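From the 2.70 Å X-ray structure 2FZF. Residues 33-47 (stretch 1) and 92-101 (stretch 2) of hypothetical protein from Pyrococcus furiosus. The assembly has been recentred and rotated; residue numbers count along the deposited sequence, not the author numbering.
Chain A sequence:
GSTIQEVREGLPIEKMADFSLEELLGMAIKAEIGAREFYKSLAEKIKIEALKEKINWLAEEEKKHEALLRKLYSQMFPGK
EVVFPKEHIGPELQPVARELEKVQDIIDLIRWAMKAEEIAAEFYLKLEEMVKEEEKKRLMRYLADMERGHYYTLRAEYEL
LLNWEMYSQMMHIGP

Stretch 1, residues 33-47: IGAREFYKSLAEKIK
Stretch 2 92-101: ELQPVARELE

Stretch 1 is helical from I33 to E44, and stretch 2, without regular helix or strand, runs beside it in the same direction: CA atoms pair F38–P95 (4.3 Å), S41–V96 (5.1 Å) and K45–E99 (6.7 Å). Together they bury 651 Å². At G34 the two backbones come near, G34 O to L93 O 3.8 Å; L93 is extended (phi/psi -69/123). E37 (chi1 p, chi2 t) lies at the exposed margin, OE1 3.7 Å from P95 CD. Buried F38 (chi1 t, chi2 -104°) is the apolar anchor: L93 (m, t) covers one ring face, its CD2 4.0 Å from the centroid and 7° off the normal; Q94 O lies at the edge, 3.2 Å from F38 CD2; V96 CG2 (chi1 t) approaches F38 CE2 at 3.7 Å. S41 (m) points toward stretch 2; its OG lies 3.8 Å from P95 CB and donates to E37 O (2.9 Å), which satisfies the hydroxyl within the helix. S41 CB lies 3.8 Å from V96 CB. L42 points away, but its CG reaches V96 CG2 at 4.5 Å. K45 leaves the helix (-115/99); its long chain (m, t, t, m) runs past V96, CD 4.2 Å from V96 CG1, and NZ donates to A97 O (2.8 Å), the sole cross-stretch hydrogen bond. I46 (m, m) closes the contact, CD1 4.2 Å from L100 CD1 (L100 m, t).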

# COMPACT_ATOMS: atom_id res chain seq x y z
N ILE A 33 8.28 -1.26 17.07
CA ILE A 33 9.25 -2.27 17.42
C ILE A 33 8.62 -3.64 17.38
O ILE A 33 9.16 -4.58 16.79
CB ILE A 33 9.84 -1.97 18.79
CG1 ILE A 33 10.71 -0.73 18.68
CG2 ILE A 33 10.62 -3.16 19.31
CD1 ILE A 33 11.29 -0.26 19.96
N GLY A 34 7.46 -3.75 18.01
CA GLY A 34 6.75 -5.01 18.06
C GLY A 34 6.21 -5.44 16.72
O GLY A 34 6.06 -6.64 16.46
N ALA A 35 5.90 -4.46 15.88
CA ALA A 35 5.39 -4.71 14.54
C ALA A 35 6.46 -5.42 13.74
O ALA A 35 6.26 -6.53 13.25
CB ALA A 35 5.03 -3.40 13.89
N ARG A 36 7.62 -4.77 13.62
CA ARG A 36 8.75 -5.30 12.88
C ARG A 36 9.02 -6.74 13.22
O ARG A 36 9.23 -7.57 12.33
CB ARG A 36 10.01 -4.52 13.20
CG ARG A 36 11.15 -4.80 12.24
CD ARG A 36 12.52 -4.53 12.85
NE ARG A 36 13.60 -4.63 11.86
CZ ARG A 36 13.81 -5.69 11.08
NH1 ARG A 36 14.82 -5.68 10.22
NH2 ARG A 36 13.02 -6.75 11.13
N GLU A 37 9.02 -7.05 14.50
CA GLU A 37 9.31 -8.41 14.91
C GLU A 37 8.12 -9.33 14.72
O GLU A 37 8.25 -10.56 14.73
CB GLU A 37 9.80 -8.43 16.36
CG GLU A 37 8.78 -8.02 17.37
CD GLU A 37 9.31 -8.10 18.80
OE1 GLU A 37 8.48 -8.30 19.72
OE2 GLU A 37 10.54 -7.95 19.00
N PHE A 38 6.95 -8.72 14.51
CA PHE A 38 5.74 -9.48 14.28
C PHE A 38 5.75 -9.99 12.85
O PHE A 38 5.47 -11.17 12.59
CB PHE A 38 4.50 -8.61 14.52
CG PHE A 38 3.25 -9.18 13.92
CD1 PHE A 38 2.72 -8.65 12.75
CD2 PHE A 38 2.67 -10.30 14.47
CE1 PHE A 38 1.62 -9.24 12.14
CE2 PHE A 38 1.57 -10.90 13.86
CZ PHE A 38 1.05 -10.36 12.69
N TYR A 39 6.07 -9.11 11.92
CA TYR A 39 6.11 -9.50 10.52
C TYR A 39 7.27 -10.45 10.26
O TYR A 39 7.16 -11.40 9.47
CB TYR A 39 6.22 -8.25 9.65
CG TYR A 39 4.95 -7.43 9.64
CD1 TYR A 39 4.97 -6.06 9.90
CD2 TYR A 39 3.72 -8.02 9.31
CE1 TYR A 39 3.81 -5.29 9.81
CE2 TYR A 39 2.56 -7.27 9.21
CZ TYR A 39 2.61 -5.91 9.46
OH TYR A 39 1.45 -5.18 9.32
N LYS A 40 8.39 -10.21 10.94
CA LYS A 40 9.55 -11.07 10.77
C LYS A 40 9.21 -12.52 11.06
O LYS A 40 9.73 -13.42 10.40
CB LYS A 40 10.68 -10.62 11.70
CG LYS A 40 11.76 -9.81 11.01
CD LYS A 40 12.49 -10.63 9.96
CE LYS A 40 13.19 -11.85 10.57
NZ LYS A 40 13.94 -12.68 9.56
N SER A 41 8.35 -12.75 12.05
CA SER A 41 7.95 -14.10 12.43
C SER A 41 6.86 -14.63 11.54
O SER A 41 6.74 -15.83 11.32
CB SER A 41 7.45 -14.12 13.86
OG SER A 41 8.36 -13.45 14.69
N LEU A 42 6.02 -13.71 11.07
CA LEU A 42 4.92 -14.08 10.21
C LEU A 42 5.53 -14.64 8.93
O LEU A 42 5.26 -15.77 8.56
CB LEU A 42 4.07 -12.84 9.88
CG LEU A 42 2.53 -12.83 9.97
CD1 LEU A 42 2.02 -11.81 8.96
CD2 LEU A 42 1.93 -14.20 9.69
N ALA A 43 6.37 -13.85 8.27
CA ALA A 43 6.97 -14.30 7.02
C ALA A 43 7.69 -15.62 7.26
O ALA A 43 7.52 -16.57 6.50
CB ALA A 43 7.94 -13.26 6.49
N GLU A 44 8.48 -15.65 8.33
CA GLU A 44 9.26 -16.81 8.73
C GLU A 44 8.43 -18.08 8.66
O GLU A 44 8.90 -19.15 8.27
CB GLU A 44 9.75 -16.61 10.17
CG GLU A 44 11.25 -16.76 10.36
CD GLU A 44 12.00 -15.44 10.23
OE1 GLU A 44 11.88 -14.78 9.17
OE2 GLU A 44 12.71 -15.07 11.19
N LYS A 45 7.17 -17.95 9.05
CA LYS A 45 6.26 -19.08 9.06
C LYS A 45 5.17 -18.81 8.04
O LYS A 45 4.24 -18.06 8.32
CB LYS A 45 5.66 -19.19 10.47
CG LYS A 45 6.71 -19.18 11.58
CD LYS A 45 6.07 -19.13 12.95
CE LYS A 45 7.10 -19.17 14.08
NZ LYS A 45 7.83 -20.46 14.19
N ILE A 46 5.29 -19.38 6.85
CA ILE A 46 4.26 -19.15 5.84
C ILE A 46 4.23 -20.27 4.80
O ILE A 46 3.16 -20.80 4.49
CB ILE A 46 4.46 -17.78 5.12
CG1 ILE A 46 3.96 -16.63 6.01
CG2 ILE A 46 3.70 -17.76 3.81
CD1 ILE A 46 2.47 -16.63 6.26
N LYS A 47 5.39 -20.63 4.28
CA LYS A 47 5.45 -21.71 3.29
C LYS A 47 4.62 -21.36 2.06
O LYS A 47 4.19 -22.24 1.33
CB LYS A 47 4.94 -23.02 3.90
CG LYS A 47 5.93 -23.73 4.82
CD LYS A 47 6.12 -22.98 6.14
CE LYS A 47 7.59 -22.59 6.42
NZ LYS A 47 8.22 -21.60 5.47
N GLU A 92 -1.82 -4.85 20.15
CA GLU A 92 -0.39 -5.03 20.31
C GLU A 92 0.01 -6.39 19.75
O GLU A 92 -0.25 -7.44 20.35
CB GLU A 92 -0.02 -4.91 21.78
CG GLU A 92 1.39 -5.36 22.12
CD GLU A 92 1.78 -5.00 23.53
OE1 GLU A 92 2.05 -3.81 23.79
OE2 GLU A 92 1.80 -5.92 24.39
N LEU A 93 0.62 -6.35 18.57
CA LEU A 93 1.07 -7.55 17.86
C LEU A 93 2.23 -8.25 18.56
O LEU A 93 3.28 -7.65 18.80
CB LEU A 93 1.47 -7.18 16.43
CG LEU A 93 0.38 -6.61 15.52
CD1 LEU A 93 1.00 -6.11 14.22
CD2 LEU A 93 -0.66 -7.68 15.25
N GLN A 94 2.04 -9.52 18.89
CA GLN A 94 3.08 -10.31 19.54
C GLN A 94 3.78 -11.12 18.45
O GLN A 94 3.17 -11.46 17.44
CB GLN A 94 2.48 -11.23 20.60
CG GLN A 94 2.74 -10.81 22.05
CD GLN A 94 2.36 -9.36 22.33
OE1 GLN A 94 1.25 -8.92 22.02
NE2 GLN A 94 3.29 -8.61 22.93
N PRO A 95 5.08 -11.43 18.63
CA PRO A 95 5.81 -12.21 17.62
C PRO A 95 5.24 -13.62 17.47
O PRO A 95 4.92 -14.29 18.46
CB PRO A 95 7.25 -12.19 18.14
CG PRO A 95 7.09 -11.99 19.62
CD PRO A 95 5.97 -11.01 19.73
N VAL A 96 5.10 -14.08 16.23
CA VAL A 96 4.55 -15.41 15.96
C VAL A 96 5.62 -16.47 16.10
O VAL A 96 6.56 -16.53 15.30
CB VAL A 96 3.95 -15.50 14.54
CG1 VAL A 96 2.98 -16.67 14.47
CG2 VAL A 96 3.28 -14.19 14.18
N ALA A 97 5.47 -17.33 17.10
CA ALA A 97 6.45 -18.39 17.34
C ALA A 97 5.92 -19.79 17.02
O ALA A 97 6.70 -20.69 16.72
CB ALA A 97 6.93 -18.33 18.79
N ARG A 98 4.59 -19.96 17.06
CA ARG A 98 3.95 -21.25 16.77
C ARG A 98 3.93 -21.60 15.28
O ARG A 98 4.25 -20.77 14.43
CB ARG A 98 2.51 -21.26 17.30
CG ARG A 98 1.62 -20.11 16.81
CD ARG A 98 0.21 -20.25 17.39
NE ARG A 98 -0.51 -18.97 17.55
CZ ARG A 98 -1.38 -18.45 16.67
NH1 ARG A 98 -1.96 -17.29 16.93
NH2 ARG A 98 -1.66 -19.10 15.54
N GLU A 99 3.55 -22.83 14.97
CA GLU A 99 3.50 -23.25 13.58
C GLU A 99 2.07 -23.11 13.04
O GLU A 99 1.10 -23.49 13.70
CB GLU A 99 3.99 -24.70 13.45
CG GLU A 99 5.35 -24.94 14.11
CD GLU A 99 5.88 -26.36 13.92
OE1 GLU A 99 5.13 -27.33 14.20
OE2 GLU A 99 7.05 -26.51 13.49
N LEU A 100 1.96 -22.53 11.85
CA LEU A 100 0.67 -22.32 11.21
C LEU A 100 0.24 -23.62 10.56
O LEU A 100 0.87 -24.09 9.61
CB LEU A 100 0.80 -21.21 10.17
CG LEU A 100 1.32 -19.92 10.81
CD1 LEU A 100 1.84 -18.98 9.74
CD2 LEU A 100 0.22 -19.26 11.64
N GLU A 101 -0.84 -24.20 11.07
CA GLU A 101 -1.35 -25.47 10.60
C GLU A 101 -2.42 -25.37 9.52
O GLU A 101 -2.50 -26.20 8.62
CB GLU A 101 -1.93 -26.25 11.78
CG GLU A 101 -0.97 -26.47 12.95
CD GLU A 101 -1.66 -26.29 14.29
OE1 GLU A 101 -1.06 -26.62 15.33
OE2 GLU A 101 -2.82 -25.79 14.29